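Local atomic coordinates of oxidoreductase NdmD (Pseudomonas putida, PDB entry 6ICM), a protein that oxidises NADH and passes the electrons to the N-demethylases NdmA and NdmB at the start of caffeine breakdown. Residues H55-L60 with C74-K79; P47-D52 with K82-L87; G42-P47 with W70-V75. All blocks are in the same frame, centred on the assembly; numbering follows the deposited sequence.

Contact 1: H55-L60 with C74-K79. With FES (Fe2/s2 (inorganic) cluster), chain K.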
ATOM      1  N   HIS D  55     -39.362  32.701 -34.114  1.00 73.24           N
ATOM      2  CA  HIS D  55     -38.428  32.062 -33.214  1.00 68.56           C
ATOM      3  C   HIS D  55     -37.032  32.146 -33.793  1.00 69.63           C
ATOM      4  O   HIS D  55     -36.867  32.093 -35.004  1.00 72.18           O
ATOM      5  CB  HIS D  55     -38.856  30.624 -32.945  1.00 68.31           C
ATOM      6  CG  HIS D  55     -40.309  30.532 -32.629  1.00 63.51           C
ATOM      7  ND1 HIS D  55     -40.812  30.915 -31.408  1.00 61.86           N
ATOM      8  CD2 HIS D  55     -41.368  30.110 -33.364  1.00 59.99           C
ATOM      9  CE1 HIS D  55     -42.125  30.753 -31.413  1.00 64.70           C
ATOM     10  NE2 HIS D  55     -42.486  30.257 -32.584  1.00 56.55           N
ATOM     11  N   HIS D  56     -36.046  32.402 -32.916  1.00 66.50           N
ATOM     12  CA  HIS D  56     -34.622  32.406 -33.224  1.00 64.12           C
ATOM     13  C   HIS D  56     -33.868  31.537 -32.243  1.00 71.89           C
ATOM     14  O   HIS D  56     -32.658  31.680 -32.132  1.00 77.42           O
ATOM     15  CB  HIS D  56     -34.038  33.811 -33.170  1.00 62.16           C
ATOM     16  CG  HIS D  56     -34.709  34.776 -34.090  1.00 71.80           C
ATOM     17  ND1 HIS D  56     -35.021  36.059 -33.702  1.00 80.87           N
ATOM     18  CD2 HIS D  56     -35.129  34.660 -35.373  1.00 72.55           C
ATOM     19  CE1 HIS D  56     -35.617  36.688 -34.696  1.00 82.77           C
ATOM     20  NE2 HIS D  56     -35.693  35.863 -35.723  1.00 79.14           N
ATOM     21  N   ASP D  57     -34.554  30.650 -31.530  1.00 68.85           N
ATOM     22  CA  ASP D  57     -33.900  29.837 -30.525  1.00 67.49           C
ATOM     23  C   ASP D  57     -33.454  28.515 -31.131  1.00 70.72           C
ATOM     24  O   ASP D  57     -33.770  28.177 -32.277  1.00 70.83           O
ATOM     25  CB  ASP D  57     -34.844  29.575 -29.361  1.00 63.33           C
ATOM     26  CG  ASP D  57     -36.060  28.794 -29.790  1.00 66.95           C
ATOM     27  OD1 ASP D  57     -36.928  29.405 -30.455  1.00 70.59           O
ATOM     28  OD2 ASP D  57     -36.139  27.576 -29.491  1.00 67.00           O
ATOM     29  N   THR D  58     -32.718  27.762 -30.326  1.00 65.43           N
ATOM     30  CA  THR D  58     -32.319  26.402 -30.626  1.00 62.10           C
ATOM     31  C   THR D  58     -32.705  25.490 -29.472  1.00 60.21           C
ATOM     32  O   THR D  58     -31.987  24.549 -29.116  1.00 60.48           O
ATOM     33  CB  THR D  58     -30.821  26.328 -30.940  1.00 66.68           C
ATOM     34  OG1 THR D  58     -30.050  26.902 -29.870  1.00 64.87           O
ATOM     35  CG2 THR D  58     -30.506  27.063 -32.263  1.00 57.83           C
ATOM     36  N   TYR D  59     -33.852  25.770 -28.869  1.00 59.54           N
ATOM     37  CA  TYR D  59     -34.410  24.943 -27.809  1.00 54.49           C
ATOM     38  C   TYR D  59     -35.761  24.352 -28.170  1.00 57.80           C
ATOM     39  O   TYR D  59     -36.040  23.200 -27.834  1.00 57.84           O
ATOM     40  CB  TYR D  59     -34.542  25.761 -26.519  1.00 51.21           C
ATOM     41  CG  TYR D  59     -35.181  25.000 -25.382  1.00 51.91           C
ATOM     42  CD1 TYR D  59     -34.455  24.084 -24.630  1.00 53.66           C
ATOM     43  CD2 TYR D  59     -36.510  25.197 -25.057  1.00 53.80           C
ATOM     44  CE1 TYR D  59     -35.049  23.372 -23.586  1.00 53.59           C
ATOM     45  CE2 TYR D  59     -37.106  24.497 -24.028  1.00 55.67           C
ATOM     46  CZ  TYR D  59     -36.378  23.581 -23.294  1.00 56.40           C
ATOM     47  OH  TYR D  59     -37.002  22.901 -22.257  1.00 59.58           O
ATOM     48  N   LEU D  60     -36.618  25.101 -28.850  1.00 62.08           N
ATOM     49  CA  LEU D  60     -37.962  24.609 -29.106  1.00 59.80           C
ATOM     50  C   LEU D  60     -38.002  23.743 -30.347  1.00 59.18           C
ATOM     51  O   LEU D  60     -37.445  24.104 -31.388  1.00 60.46           O
ATOM     52  CB  LEU D  60     -38.948  25.768 -29.248  1.00 55.32           C
ATOM     53  CG  LEU D  60     -39.251  26.446 -27.915  1.00 55.02           C
ATOM     54  CD1 LEU D  60     -39.746  27.829 -28.143  1.00 54.53           C
ATOM     55  CD2 LEU D  60     -40.269  25.648 -27.094  1.00 59.41           C
ATOM     56  N   CYS D  74     -35.431  35.734 -24.905  1.00 58.79           N
ATOM     57  CA  CYS D  74     -34.070  36.236 -24.984  1.00 55.60           C
ATOM     58  C   CYS D  74     -33.637  36.498 -26.418  1.00 58.79           C
ATOM     59  O   CYS D  74     -32.733  37.318 -26.629  1.00 60.85           O
ATOM     60  CB  CYS D  74     -33.107  35.249 -24.330  1.00 60.32           C
ATOM     61  SG  CYS D  74     -33.054  33.639 -25.149  1.00 64.49           S
ATOM     62  N   VAL D  75     -34.247  35.820 -27.404  1.00 52.45           N
ATOM     63  CA  VAL D  75     -33.768  35.908 -28.780  1.00 49.91           C
ATOM     64  C   VAL D  75     -34.919  35.996 -29.769  1.00 54.85           C
ATOM     65  O   VAL D  75     -34.718  36.385 -30.922  1.00 55.47           O
ATOM     66  CB  VAL D  75     -32.845  34.723 -29.142  1.00 55.96           C
ATOM     67  CG1 VAL D  75     -31.654  34.628 -28.196  1.00 54.21           C
ATOM     68  CG2 VAL D  75     -33.609  33.400 -29.193  1.00 59.71           C
ATOM     69  N   SER D  76     -36.125  35.633 -29.345  1.00 56.22           N
ATOM     70  CA  SER D  76     -37.274  35.635 -30.239  1.00 59.48           C
ATOM     71  C   SER D  76     -38.085  36.924 -30.090  1.00 66.17           C
ATOM     72  O   SER D  76     -37.926  37.677 -29.125  1.00 63.46           O
ATOM     73  CB  SER D  76     -38.154  34.415 -29.976  1.00 60.68           C
ATOM     74  OG  SER D  76     -37.453  33.216 -30.258  1.00 60.54           O
ATOM     75  N   ARG D  77     -38.956  37.179 -31.068  1.00 68.03           N
ATOM     76  CA  ARG D  77     -39.707  38.429 -31.130  1.00 72.13           C
ATOM     77  C   ARG D  77     -41.117  38.155 -31.666  1.00 75.70           C
ATOM     78  O   ARG D  77     -41.462  37.025 -32.034  1.00 73.53           O
ATOM     79  CB  ARG D  77     -38.941  39.487 -31.964  1.00 77.43           C
ATOM     80  CG  ARG D  77     -39.433  39.741 -33.408  1.00 92.66           C
ATOM     81  CD  ARG D  77     -38.913  41.091 -33.959  1.00 98.13           C
ATOM     82  NE  ARG D  77     -37.502  40.985 -34.357  1.00109.38           N
ATOM     83  CZ  ARG D  77     -37.058  40.598 -35.558  1.00108.08           C
ATOM     84  NH1 ARG D  77     -37.910  40.330 -36.541  1.00107.44           N
ATOM     85  NH2 ARG D  77     -35.744  40.516 -35.792  1.00102.43           N
ATOM     86  N   CYS D  78     -41.949  39.205 -31.689  1.00 71.59           N
ATOM     87  CA  CYS D  78     -43.319  39.150 -32.197  1.00 78.74           C
ATOM     88  C   CYS D  78     -43.472  40.074 -33.408  1.00 81.00           C
ATOM     89  O   CYS D  78     -43.247  41.282 -33.281  1.00 83.17           O
ATOM     90  CB  CYS D  78     -44.297  39.562 -31.094  1.00 83.81           C
ATOM     91  SG  CYS D  78     -46.032  39.539 -31.575  1.00 83.42           S
ATOM     92  N   LYS D  79     -43.874  39.511 -34.575  1.00 85.46           N
ATOM     93  CA  LYS D  79     -44.135  40.266 -35.819  1.00 85.34           C
ATOM     94  C   LYS D  79     -45.520  40.804 -35.874  1.00 84.66           C
ATOM     95  O   LYS D  79     -45.783  41.751 -36.615  1.00 92.78           O
ATOM     96  CB  LYS D  79     -44.037  39.426 -37.101  1.00 82.81           C
ATOM     97  CG  LYS D  79     -42.660  39.157 -37.589  1.00 90.40           C
ATOM     98  CD  LYS D  79     -42.583  37.744 -37.854  1.00 96.78           C
ATOM     99  CE  LYS D  79     -42.533  37.299 -36.410  1.00 99.98           C
ATOM    100  NZ  LYS D  79     -41.505  37.786 -35.689  1.00101.35           N
TER
HETATM  101 FE1  FES K 601     -31.580  30.422 -22.076  1.00 73.24          FE
HETATM  102 FE2  FES K 601     -33.550  32.295 -23.428  1.00 64.10          FE
HETATM  103  S1  FES K 601     -32.363  32.405 -21.592  1.00 60.44           S
HETATM  104  S2  FES K 601     -32.740  30.300 -23.920  1.00 67.90           S
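The backbones of 55-60 and 74-79 come closest at His55 and Ser76, with 4.8 Å between their CA atoms, and no regular strand pairing joins them. Two hydrogen bonds tie them instead. The backbone N of His56 donates a hydrogen bond to Ser76 OG at 3.1 Å, in a nearly straight line. The His56 ring reaches the same segment: its CG lies beside the backbone N (chi1 -58°), and ND1 donates to Val75 O at 2.8 Å. That oxygen lies at the ring edge, in plane. The Arg77 guanidinium crosses the ring obliquely, with His56 CE1 over the rim of one guanidinium face; Arg77 NH1 forms a salt bridge with Glu54. Val75 CG2 rests on the backbone between His56 and Asp57, 3.7 Å from Asp57 N. Asp57 turns its carboxylate back on its own loop. OD2 accepts from Leu60 N at 2.6 Å and from Tyr59 N at 3.0 Å; the bond to Tyr59 N closes an Asx turn, and the two together make an Asx motif. An alanine at Asp57 would remove both acceptor bonds and would probably loosen this turn. Cys74 SG binds FE2 of the [2Fe-2S] cluster at 2.2 Å, so 74-79 leads directly from the metal site. The loop 55-60 runs from strand 50-54 to helix 62-65, while Arg77 pairs by its backbone with Glu54 and Ser76 packs on Ile71 of strand 70-71.

Contact 2: P47-D52 with K82-L87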
ATOM      1  N   PRO D  47     -44.956  31.115 -21.724  1.00 48.59           N
ATOM      2  CA  PRO D  47     -46.068  30.628 -22.537  1.00 50.96           C
ATOM      3  C   PRO D  47     -46.849  31.757 -23.178  1.00 54.38           C
ATOM      4  O   PRO D  47     -46.912  32.859 -22.638  1.00 51.19           O
ATOM      5  CB  PRO D  47     -46.901  29.857 -21.516  1.00 51.35           C
ATOM      6  CG  PRO D  47     -46.718  30.623 -20.291  1.00 53.62           C
ATOM      7  CD  PRO D  47     -45.326  31.191 -20.307  1.00 53.90           C
ATOM      8  N   VAL D  48     -47.447  31.483 -24.330  1.00 64.29           N
ATOM      9  CA  VAL D  48     -48.128  32.488 -25.128  1.00 62.15           C
ATOM     10  C   VAL D  48     -49.601  32.111 -25.227  1.00 66.78           C
ATOM     11  O   VAL D  48     -49.937  30.933 -25.423  1.00 69.40           O
ATOM     12  CB  VAL D  48     -47.483  32.591 -26.517  1.00 59.26           C
ATOM     13  CG1 VAL D  48     -48.276  33.515 -27.412  1.00 66.32           C
ATOM     14  CG2 VAL D  48     -46.028  33.024 -26.369  1.00 54.20           C
ATOM     15  N   VAL D  49     -50.473  33.107 -25.064  1.00 64.13           N
ATOM     16  CA  VAL D  49     -51.902  32.944 -25.347  1.00 68.98           C
ATOM     17  C   VAL D  49     -52.232  33.344 -26.779  1.00 68.00           C
ATOM     18  O   VAL D  49     -52.837  32.572 -27.528  1.00 69.44           O
ATOM     19  CB  VAL D  49     -52.754  33.741 -24.338  1.00 62.40           C
ATOM     20  CG1 VAL D  49     -54.185  33.317 -24.462  1.00 61.18           C
ATOM     21  CG2 VAL D  49     -52.254  33.500 -22.933  1.00 63.15           C
ATOM     22  N   SER D  50     -51.827  34.546 -27.184  1.00 69.30           N
ATOM     23  CA  SER D  50     -52.156  35.089 -28.493  1.00 72.13           C
ATOM     24  C   SER D  50     -50.912  35.708 -29.115  1.00 73.76           C
ATOM     25  O   SER D  50     -49.902  35.936 -28.449  1.00 76.04           O
ATOM     26  CB  SER D  50     -53.260  36.147 -28.396  1.00 74.89           C
ATOM     27  OG  SER D  50     -52.703  37.414 -28.091  1.00 78.34           O
ATOM     28  N   GLY D  51     -51.001  36.004 -30.397  1.00 71.01           N
ATOM     29  CA  GLY D  51     -49.932  36.719 -31.060  1.00 71.35           C
ATOM     30  C   GLY D  51     -49.192  35.830 -32.034  1.00 73.79           C
ATOM     31  O   GLY D  51     -49.137  34.601 -31.878  1.00 78.34           O
ATOM     32  N   ASP D  52     -48.611  36.462 -33.060  1.00 73.44           N
ATOM     33  CA  ASP D  52     -47.880  35.769 -34.123  1.00 76.34           C
ATOM     34  C   ASP D  52     -46.384  35.967 -33.903  1.00 79.26           C
ATOM     35  O   ASP D  52     -45.939  37.091 -33.637  1.00 78.81           O
ATOM     36  CB  ASP D  52     -48.305  36.270 -35.513  1.00 80.16           C
ATOM     37  CG  ASP D  52     -49.679  35.707 -35.959  1.00 94.87           C
ATOM     38  OD1 ASP D  52     -50.720  36.177 -35.435  1.00 94.80           O
ATOM     39  OD2 ASP D  52     -49.725  34.812 -36.848  1.00 87.25           O
ATOM     40  N   LYS D  82     -49.462  42.937 -31.220  1.00 81.05           N
ATOM     41  CA  LYS D  82     -49.647  42.597 -29.819  1.00 80.87           C
ATOM     42  C   LYS D  82     -49.297  41.127 -29.613  1.00 79.95           C
ATOM     43  O   LYS D  82     -49.370  40.319 -30.545  1.00 80.64           O
ATOM     44  CB  LYS D  82     -51.092  42.858 -29.359  1.00 72.98           C
ATOM     45  CG  LYS D  82     -51.221  43.157 -27.874  1.00 72.21           C
ATOM     46  CD  LYS D  82     -52.670  43.138 -27.403  1.00 75.19           C
ATOM     47  CE  LYS D  82     -52.814  43.767 -26.016  1.00 79.30           C
ATOM     48  NZ  LYS D  82     -52.725  45.263 -26.070  1.00 78.17           N
ATOM     49  N   ILE D  83     -48.909  40.793 -28.383  1.00 78.08           N
ATOM     50  CA  ILE D  83     -48.628  39.417 -27.968  1.00 77.48           C
ATOM     51  C   ILE D  83     -49.019  39.289 -26.502  1.00 72.73           C
ATOM     52  O   ILE D  83     -48.688  40.158 -25.697  1.00 68.11           O
ATOM     53  CB  ILE D  83     -47.137  39.040 -28.178  1.00 80.48           C
ATOM     54  CG1 ILE D  83     -46.800  37.701 -27.499  1.00 73.71           C
ATOM     55  CG2 ILE D  83     -46.199  40.159 -27.701  1.00 72.44           C
ATOM     56  CD1 ILE D  83     -45.342  37.300 -27.586  1.00 61.15           C
ATOM     57  N   VAL D  84     -49.727  38.229 -26.132  1.00 72.44           N
ATOM     58  CA  VAL D  84     -50.134  38.076 -24.734  1.00 73.56           C
ATOM     59  C   VAL D  84     -49.446  36.857 -24.140  1.00 66.77           C
ATOM     60  O   VAL D  84     -49.615  35.734 -24.635  1.00 64.03           O
ATOM     61  CB  VAL D  84     -51.657  37.975 -24.586  1.00 68.51           C
ATOM     62  CG1 VAL D  84     -52.026  37.979 -23.113  1.00 66.99           C
ATOM     63  CG2 VAL D  84     -52.312  39.126 -25.284  1.00 68.33           C
ATOM     64  N   LEU D  85     -48.679  37.085 -23.080  1.00 62.11           N
ATOM     65  CA  LEU D  85     -48.002  36.023 -22.351  1.00 61.73           C
ATOM     66  C   LEU D  85     -48.806  35.665 -21.116  1.00 58.03           C
ATOM     67  O   LEU D  85     -49.275  36.550 -20.398  1.00 64.73           O
ATOM     68  CB  LEU D  85     -46.588  36.432 -21.940  1.00 62.86           C
ATOM     69  CG  LEU D  85     -45.760  37.222 -22.944  1.00 53.97           C
ATOM     70  CD1 LEU D  85     -44.436  37.527 -22.290  1.00 44.98           C
ATOM     71  CD2 LEU D  85     -45.572  36.455 -24.227  1.00 54.18           C
ATOM     72  N   ASP D  86     -48.937  34.368 -20.866  1.00 59.88           N
ATOM     73  CA  ASP D  86     -49.808  33.845 -19.820  1.00 64.04           C
ATOM     74  C   ASP D  86     -49.029  33.825 -18.496  1.00 68.42           C
ATOM     75  O   ASP D  86     -48.629  32.780 -17.967  1.00 62.86           O
ATOM     76  CB  ASP D  86     -50.332  32.479 -20.246  1.00 58.57           C
ATOM     77  CG  ASP D  86     -51.253  31.844 -19.225  1.00 71.03           C
ATOM     78  OD1 ASP D  86     -51.786  32.562 -18.347  1.00 74.42           O
ATOM     79  OD2 ASP D  86     -51.433  30.605 -19.309  1.00 72.07           O
ATOM     80  N   LEU D  87     -48.814  35.036 -17.965  1.00 64.14           N
ATOM     81  CA  LEU D  87     -48.027  35.230 -16.739  1.00 70.82           C
ATOM     82  C   LEU D  87     -48.604  36.276 -15.779  1.00 68.90           C
ATOM     83  O   LEU D  87     -49.213  37.257 -16.205  1.00 65.00           O
ATOM     84  CB  LEU D  87     -46.579  35.613 -17.094  1.00 67.89           C
ATOM     85  CG  LEU D  87     -45.634  34.480 -17.520  1.00 65.30           C
ATOM     86  CD1 LEU D  87     -44.409  35.055 -18.157  1.00 57.83           C
ATOM     87  CD2 LEU D  87     -45.235  33.584 -16.347  1.00 66.46           C
TER
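Segments 47-52 and 82-87 run antiparallel, but a classic beta bulge breaks their match: Val49 and Ser50 both face Val84. Val84 O is gripped by Val49 N at 2.8 Å, nearly along the C=O axis. Ahead of the bulge, Asp86 N donates to Pro47 O at 3.1 Å from above the carbonyl plane. At the bulge Val49 leans over the partner strand. Its CG2 settles on Asp86 CB at 3.5 Å, and its CB lies over Val84 O. Pro47 CG closes on the same Asp86 CB, the two side chains crossing at about a right angle, so Asp86 CB fits between Val49 and Pro47. Ser50 OG lies against Val84 CG2 at 3.3 Å. On the face that carries Val48 and Leu85, Val48 CG2 meets Leu85 CD2 obliquely at 4.1 Å. Ile83 holds CG1 anti to its backbone N (chi1 169°) and lays it against Ser50 O at 3.7 Å. Gly51, lacking a side chain, lets Ile83 come close, CA to CA 4.3 Å; its backbone angles (phi 110°, psi 153°) alone would demand a glycine. At the chain end, Asp86 centres an inverse gamma turn, and Leu87 CG reaches Pro47 CD. Strand 82-85 has strand 3-6 as its parallel neighbour, where Val84 touches Leu6, while Val48 packs on Ile71 of strand 70-71 and, with Ile83, on Leu53 of strand 50-54.

Contact 3: G42-P47 with W70-V75. With FES (Fe2/s2 (inorganic) cluster), chain K.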
ATOM      1  N   GLY D  42     -32.963  27.340 -22.472  1.00 64.01           N
ATOM      2  CA  GLY D  42     -34.392  27.167 -22.355  1.00 55.40           C
ATOM      3  C   GLY D  42     -35.010  27.597 -21.042  1.00 64.69           C
ATOM      4  O   GLY D  42     -36.206  27.342 -20.830  1.00 67.85           O
ATOM      5  N   THR D  43     -34.258  28.231 -20.137  1.00 59.10           N
ATOM      6  CA  THR D  43     -34.899  28.533 -18.861  1.00 64.55           C
ATOM      7  C   THR D  43     -35.871  29.687 -19.007  1.00 62.51           C
ATOM      8  O   THR D  43     -36.895  29.717 -18.321  1.00 70.99           O
ATOM      9  CB  THR D  43     -33.878  28.812 -17.745  1.00 67.12           C
ATOM     10  OG1 THR D  43     -32.855  29.704 -18.197  1.00 67.43           O
ATOM     11  CG2 THR D  43     -33.250  27.504 -17.255  1.00 63.95           C
ATOM     12  N   CYS D  44     -35.601  30.607 -19.914  1.00 61.28           N
ATOM     13  CA  CYS D  44     -36.545  31.692 -20.140  1.00 57.98           C
ATOM     14  C   CYS D  44     -37.778  31.256 -20.887  1.00 56.39           C
ATOM     15  O   CYS D  44     -38.469  32.151 -21.365  1.00 55.40           O
ATOM     16  CB  CYS D  44     -35.865  32.819 -20.913  1.00 55.68           C
ATOM     17  SG  CYS D  44     -35.712  32.497 -22.678  1.00 53.91           S
ATOM     18  N   ILE D  45     -38.121  29.978 -21.067  1.00 56.28           N
ATOM     19  CA  ILE D  45     -39.305  29.663 -21.845  1.00 53.38           C
ATOM     20  C   ILE D  45     -40.512  30.205 -21.109  1.00 52.65           C
ATOM     21  O   ILE D  45     -40.608  30.111 -19.879  1.00 54.58           O
ATOM     22  CB  ILE D  45     -39.414  28.158 -22.111  1.00 53.85           C
ATOM     23  CG1 ILE D  45     -40.426  27.910 -23.215  1.00 51.83           C
ATOM     24  CG2 ILE D  45     -39.868  27.409 -20.889  1.00 54.85           C
ATOM     25  CD1 ILE D  45     -40.675  26.450 -23.459  1.00 53.97           C
ATOM     26  N   THR D  46     -41.378  30.885 -21.840  1.00 55.18           N
ATOM     27  CA  THR D  46     -42.586  31.462 -21.280  1.00 57.60           C
ATOM     28  C   THR D  46     -43.730  31.139 -22.229  1.00 54.57           C
ATOM     29  O   THR D  46     -43.510  30.864 -23.417  1.00 52.45           O
ATOM     30  CB  THR D  46     -42.471  32.984 -21.060  1.00 54.97           C
ATOM     31  OG1 THR D  46     -42.860  33.683 -22.237  1.00 53.93           O
ATOM     32  CG2 THR D  46     -41.065  33.375 -20.769  1.00 44.76           C
ATOM     33  N   PRO D  47     -44.956  31.115 -21.724  1.00 48.59           N
ATOM     34  CA  PRO D  47     -46.068  30.628 -22.537  1.00 50.96           C
ATOM     35  C   PRO D  47     -46.849  31.757 -23.178  1.00 54.38           C
ATOM     36  O   PRO D  47     -46.912  32.859 -22.638  1.00 51.19           O
ATOM     37  CB  PRO D  47     -46.901  29.857 -21.516  1.00 51.35           C
ATOM     38  CG  PRO D  47     -46.718  30.623 -20.291  1.00 53.62           C
ATOM     39  CD  PRO D  47     -45.326  31.191 -20.307  1.00 53.90           C
ATOM     40  N   TRP D  70     -45.524  28.865 -27.107  1.00 52.37           N
ATOM     41  CA  TRP D  70     -44.272  29.118 -26.399  1.00 50.22           C
ATOM     42  C   TRP D  70     -43.422  30.125 -27.156  1.00 50.15           C
ATOM     43  O   TRP D  70     -43.564  30.306 -28.367  1.00 53.39           O
ATOM     44  CB  TRP D  70     -43.440  27.857 -26.232  1.00 47.91           C
ATOM     45  CG  TRP D  70     -44.164  26.729 -25.668  1.00 49.09           C
ATOM     46  CD1 TRP D  70     -44.645  25.644 -26.340  1.00 54.83           C
ATOM     47  CD2 TRP D  70     -44.495  26.537 -24.297  1.00 46.31           C
ATOM     48  NE1 TRP D  70     -45.261  24.780 -25.463  1.00 53.89           N
ATOM     49  CE2 TRP D  70     -45.177  25.304 -24.201  1.00 49.78           C
ATOM     50  CE3 TRP D  70     -44.278  27.280 -23.141  1.00 46.85           C
ATOM     51  CZ2 TRP D  70     -45.649  24.804 -22.997  1.00 50.59           C
ATOM     52  CZ3 TRP D  70     -44.741  26.780 -21.939  1.00 52.35           C
ATOM     53  CH2 TRP D  70     -45.420  25.553 -21.876  1.00 53.00           C
ATOM     54  N   ILE D  71     -42.500  30.750 -26.422  1.00 44.93           N
ATOM     55  CA  ILE D  71     -41.551  31.699 -26.994  1.00 49.48           C
ATOM     56  C   ILE D  71     -40.373  31.809 -26.041  1.00 53.46           C
ATOM     57  O   ILE D  71     -40.530  31.710 -24.821  1.00 54.20           O
ATOM     58  CB  ILE D  71     -42.192  33.091 -27.256  1.00 54.54           C
ATOM     59  CG1 ILE D  71     -41.234  33.961 -28.070  1.00 55.63           C
ATOM     60  CG2 ILE D  71     -42.536  33.810 -25.946  1.00 47.52           C
ATOM     61  CD1 ILE D  71     -41.770  35.285 -28.465  1.00 59.46           C
ATOM     62  N   MET D  72     -39.181  32.006 -26.605  1.00 54.19           N
ATOM     63  CA  MET D  72     -37.966  32.248 -25.845  1.00 53.25           C
ATOM     64  C   MET D  72     -37.641  33.733 -25.964  1.00 58.89           C
ATOM     65  O   MET D  72     -37.115  34.175 -27.001  1.00 59.79           O
ATOM     66  CB  MET D  72     -36.817  31.388 -26.382  1.00 54.15           C
ATOM     67  CG  MET D  72     -37.233  29.963 -26.753  1.00 53.95           C
ATOM     68  SD  MET D  72     -37.844  28.965 -25.361  1.00 48.31           S
ATOM     69  CE  MET D  72     -36.503  29.263 -24.209  1.00 50.14           C
ATOM     70  N   PRO D  73     -37.968  34.551 -24.961  1.00 56.84           N
ATOM     71  CA  PRO D  73     -37.853  36.009 -25.129  1.00 56.31           C
ATOM     72  C   PRO D  73     -36.439  36.519 -25.270  1.00 58.15           C
ATOM     73  O   PRO D  73     -36.261  37.659 -25.724  1.00 63.32           O
ATOM     74  CB  PRO D  73     -38.510  36.565 -23.861  1.00 55.24           C
ATOM     75  CG  PRO D  73     -38.599  35.412 -22.926  1.00 55.80           C
ATOM     76  CD  PRO D  73     -38.745  34.196 -23.768  1.00 57.79           C
ATOM     77  N   CYS D  74     -35.431  35.734 -24.905  1.00 58.79           N
ATOM     78  CA  CYS D  74     -34.070  36.236 -24.984  1.00 55.60           C
ATOM     79  C   CYS D  74     -33.637  36.498 -26.418  1.00 58.79           C
ATOM     80  O   CYS D  74     -32.733  37.318 -26.629  1.00 60.85           O
ATOM     81  CB  CYS D  74     -33.107  35.249 -24.330  1.00 60.32           C
ATOM     82  SG  CYS D  74     -33.054  33.639 -25.149  1.00 64.49           S
ATOM     83  N   VAL D  75     -34.247  35.820 -27.404  1.00 52.45           N
ATOM     84  CA  VAL D  75     -33.768  35.908 -28.780  1.00 49.91           C
ATOM     85  C   VAL D  75     -34.919  35.996 -29.769  1.00 54.85           C
ATOM     86  O   VAL D  75     -34.718  36.385 -30.922  1.00 55.47           O
ATOM     87  CB  VAL D  75     -32.845  34.723 -29.142  1.00 55.96           C
ATOM     88  CG1 VAL D  75     -31.654  34.628 -28.196  1.00 54.21           C
ATOM     89  CG2 VAL D  75     -33.609  33.400 -29.193  1.00 59.71           C
TER
HETATM   90 FE1  FES K 601     -31.580  30.422 -22.076  1.00 73.24          FE
HETATM   91 FE2  FES K 601     -33.550  32.295 -23.428  1.00 64.10          FE
HETATM   92  S1  FES K 601     -32.363  32.405 -21.592  1.00 60.44           S
HETATM   93  S2  FES K 601     -32.740  30.300 -23.920  1.00 67.90           S
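Metal bonds dominate one end of this contact. Cys44 SG binds FE2 of the [2Fe-2S] cluster at 2.3 Å and so joins Cys74, from the other segment, on the same iron. Each SG sits between its own backbone N and carbonyl carbon. This matches a plant-type ferredoxin site, in which three cysteines come from the cluster loop and the fourth from farther along the chain; Cys36 and Cys41 probably complete it. Backbone hydrogen bonds govern the other end. Thr46 and Ile71 form an antiparallel hydrogen-bonded pair: Thr46 N to Ile71 O and Ile71 N to Thr46 O are each 3.2 Å. Both bonds arrive nearly along the C=O axes. Apolar contacts flank both ends. The Met72 chain bends at chi2 and chi3 (-63° and -50°), which curls CE back to 3.5 Å from Gly42 CA. Its SD lies against Ile45 CG1, also at 3.5 Å. Ile45 CD1 comes up to Trp70 CE3, the two side chains crossing obliquely, and Pro47 CB meets Trp70 CZ3 at 3.8 Å. Thr46 CG2 and Pro73 CG meet tip to tip. The type I turn from Gly42 to Ile45 leads out of the cluster loop into strand 46-48, and helix 21-27 packs Leu21 and Leu22 on Pro73.

Overall arrangement
Contact 3 is the buried one, and it pairs strands 46-48 and 70-71 beside the cluster. Contacts 1 and 2 reach the surface, with His56 and Arg77 exposed in contact 1 and Val49 in contact 2. Contact 1 shares Cys74 and Val75 with contact 3; Leu60 and Asp57 of its loop pack on Met72. Contact 2 shares Pro47 with contact 3, and Val48 touches Ile71 there. Cys78 packs on Ile83, joining contacts 1 and 2. Chemistry follows place: metal bonds and apolar packing in contact 3, polar side-chain bonds beside one metal bond in contact 1, bulged strand pairing in contact 2. All three lie in the 2Fe-2S ferredoxin-type domain at the C-terminal end of NdmD.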